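Local coordinates for protein phosphorylated carbohydrates phosphatase TM_1254 (Thermotoga maritima msb8, PDB 3KBB) that removes phosphate from phosphorylated sugars such as erythrose 4-phosphate, fructose 6-phosphate and mannose 6-phosphate, using a divalent metal ion, at residues A[74-79]-A[114-119]. Numbering follows the deposited sequence.
Sequences EKKRVF and ALERLR
Lys76 reaches across to Glu116, and beside this pair the Phe79 ring meets Arg117. Lys76 NZ and Glu116 OE1 form a salt bridge at 3.2 Å. The lysine chain is bent at chi2 (-67°) and again at chi4 (-62°), which brings its end to the carboxylate; Glu116 runs straight out beyond CG, and the two chains meet at about a right angle. Lys76 CE lies implausibly close to Glu116 OE1, so the fine geometry of the bridge is doubtful. Glu116 and Arg117 each have two conformers, so both contacts describe one copy and are less certain. Phe79 CD2 lies 4.2 Å from Arg117 NE. The ring and guanidinium planes stand 90° apart and approach obliquely; this is not a stack. Arg117 NH2 has its own salt bridge to Glu113, one turn back on helix 111-120. Replacing Lys76 with an alanine would probably leave Glu116 without its mate on helix 64-82. That helix belongs to the helical cap inserted after the first strand of the HAD core, whereas helix 111-120 flanks the core sheet. Arg117 lies about 9 Å, side chain to side chain, from the probable nucleophile Asp7. Between these two segments, cap meets core through one ion pair and a loose ring-to-guanidinium contact, with no hydrogen bond.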
loop_
_atom_site.group_PDB
_atom_site.type_symbol
_atom_site.label_atom_id
_atom_site.label_comp_id
_atom_site.label_asym_id
_atom_site.label_seq_id
_atom_site.Cartn_x
_atom_site.Cartn_y
_atom_site.Cartn_z
ATOM N N GLU A 74 -15.670 6.702 -9.254
ATOM C CA GLU A 74 -14.564 7.415 -9.892
ATOM C C GLU A 74 -13.186 6.817 -9.567
ATOM O O GLU A 74 -12.308 6.761 -10.438
ATOM C CB GLU A 74 -14.609 8.917 -9.566
ATOM C CG GLU A 74 -15.903 9.633 -9.987
ATOM C CD GLU A 74 -16.188 9.664 -11.504
ATOM O OE1 GLU A 74 -15.451 9.049 -12.329
ATOM O OE2 GLU A 74 -17.196 10.333 -11.864
ATOM N N LYS A 75 -12.991 6.364 -8.329
ATOM C CA LYS A 75 -11.747 5.673 -7.966
ATOM C C LYS A 75 -11.546 4.390 -8.787
ATOM O O LYS A 75 -10.443 4.111 -9.251
ATOM C CB LYS A 75 -11.697 5.371 -6.465
ATOM C CG LYS A 75 -11.447 6.597 -5.616
ATOM C CD LYS A 75 -11.527 6.305 -4.111
ATOM C CE LYS A 75 -10.233 5.654 -3.580
ATOM N NZ LYS A 75 -10.266 5.568 -2.096
ATOM N N LYS A 76 -12.620 3.626 -8.984
ATOM C CA LYS A 76 -12.550 2.397 -9.770
ATOM C C LYS A 76 -12.087 2.679 -11.184
ATOM O O LYS A 76 -11.213 1.988 -11.702
ATOM C CB LYS A 76 -13.919 1.685 -9.797
ATOM C CG LYS A 76 -14.224 0.852 -8.549
ATOM C CD LYS A 76 -13.280 -0.355 -8.432
ATOM C CE LYS A 76 -13.924 -1.526 -7.687
ATOM N NZ LYS A 76 -14.286 -1.193 -6.279
ATOM N N ARG A 77 -12.683 3.696 -11.797
ATOM C CA ARG A 77 -12.386 4.083 -13.163
ATOM C C ARG A 77 -10.956 4.560 -13.298
ATOM O O ARG A 77 -10.240 4.117 -14.201
ATOM C CB ARG A 77 -13.326 5.195 -13.609
ATOM C CG ARG A 77 -14.771 4.761 -13.755
ATOM C CD ARG A 77 -15.589 5.851 -14.431
ATOM N NE ARG A 77 -16.999 5.829 -14.040
ATOM C CZ ARG A 77 -17.932 5.046 -14.577
ATOM N NH1 ARG A 77 -17.626 4.183 -15.544
ATOM N NH2 ARG A 77 -19.183 5.122 -14.140
ATOM N N VAL A 78 -10.558 5.473 -12.414
ATOM C CA VAL A 78 -9.216 6.020 -12.434
ATOM C C VAL A 78 -8.193 4.898 -12.216
ATOM O O VAL A 78 -7.210 4.812 -12.964
ATOM C CB VAL A 78 -9.034 7.183 -11.413
ATOM C CG1 VAL A 78 -7.589 7.673 -11.368
ATOM C CG2 VAL A 78 -9.965 8.361 -11.766
ATOM N N PHE A 79 -8.429 4.043 -11.210
ATOM C CA PHE A 79 -7.442 2.995 -10.861
ATOM C C PHE A 79 -7.369 2.015 -12.013
ATOM O O PHE A 79 -6.280 1.656 -12.495
ATOM C CB PHE A 79 -7.811 2.265 -9.565
ATOM C CG PHE A 79 -7.604 3.081 -8.306
ATOM C CD1 PHE A 79 -7.202 4.420 -8.352
ATOM C CD2 PHE A 79 -7.828 2.506 -7.069
ATOM C CE1 PHE A 79 -7.032 5.166 -7.189
ATOM C CE2 PHE A 79 -7.680 3.254 -5.899
ATOM C CZ PHE A 79 -7.266 4.574 -5.956
ATOM N N ALA A 114 -8.448 -5.254 -2.187
ATOM C CA ALA A 114 -7.051 -5.474 -2.517
ATOM C C ALA A 114 -6.893 -6.481 -3.637
ATOM O O ALA A 114 -6.140 -6.265 -4.575
ATOM C CB ALA A 114 -6.263 -5.955 -1.271
ATOM N N LEU A 115 -7.632 -7.597 -3.566
ATOM C CA LEU A 115 -7.540 -8.618 -4.611
ATOM C C LEU A 115 -7.929 -8.106 -5.986
ATOM O O LEU A 115 -7.327 -8.529 -6.979
ATOM C CB LEU A 115 -8.358 -9.875 -4.230
ATOM C CG LEU A 115 -7.765 -10.698 -3.074
ATOM C CD1 LEU A 115 -8.745 -11.829 -2.598
ATOM C CD2 LEU A 115 -6.422 -11.322 -3.440
ATOM N N GLU A 116 -8.915 -7.216 -6.069
ATOM C CA GLU A 116 -9.356 -6.610 -7.339
ATOM C C GLU A 116 -8.151 -5.928 -8.018
ATOM O O GLU A 116 -7.855 -6.111 -9.210
ATOM C CB GLU A 116 -10.437 -5.558 -7.056
ATOM C CG GLU A 116 -11.791 -6.081 -6.590
ATOM C CD GLU A 116 -12.816 -4.973 -6.321
ATOM O OE1 GLU A 116 -12.624 -3.834 -6.812
ATOM O OE2 GLU A 116 -13.816 -5.241 -5.604
ATOM N N ARG A 117 -7.447 -5.115 -7.219
ATOM C CA ARG A 117 -6.262 -4.375 -7.714
ATOM C C ARG A 117 -5.174 -5.318 -8.181
ATOM O O ARG A 117 -4.645 -5.184 -9.282
ATOM C CB ARG A 117 -5.679 -3.473 -6.625
ATOM C CG ARG A 117 -6.438 -2.190 -6.374
ATOM C CD ARG A 117 -5.668 -1.319 -5.390
ATOM N NE ARG A 117 -6.588 -0.571 -4.541
ATOM C CZ ARG A 117 -6.290 -0.057 -3.361
ATOM N NH1 ARG A 117 -5.072 -0.204 -2.834
ATOM N NH2 ARG A 117 -7.236 0.591 -2.696
ATOM N N LEU A 118 -4.838 -6.287 -7.340
ATOM C CA LEU A 118 -3.768 -7.213 -7.669
ATOM C C LEU A 118 -4.122 -8.016 -8.912
ATOM O O LEU A 118 -3.254 -8.329 -9.728
ATOM C CB LEU A 118 -3.531 -8.178 -6.511
ATOM C CG LEU A 118 -2.879 -7.595 -5.259
ATOM C CD1 LEU A 118 -2.963 -8.644 -4.170
ATOM C CD2 LEU A 118 -1.423 -7.210 -5.570
ATOM N N ARG A 119 -5.390 -8.414 -9.024
ATOM C CA ARG A 119 -5.825 -9.201 -10.193
ATOM C C ARG A 119 -5.704 -8.404 -11.489
ATOM O O ARG A 119 -5.208 -8.929 -12.497
ATOM C CB ARG A 119 -7.243 -9.748 -10.011
ATOM C CG ARG A 119 -7.583 -10.899 -10.999
ATOM C CD ARG A 119 -8.944 -11.556 -10.658
ATOM N NE ARG A 119 -9.159 -12.848 -11.331
ATOM C CZ ARG A 119 -8.662 -14.017 -10.908
ATOM N NH1 ARG A 119 -7.903 -14.068 -9.819
ATOM N NH2 ARG A 119 -8.911 -15.134 -11.581
#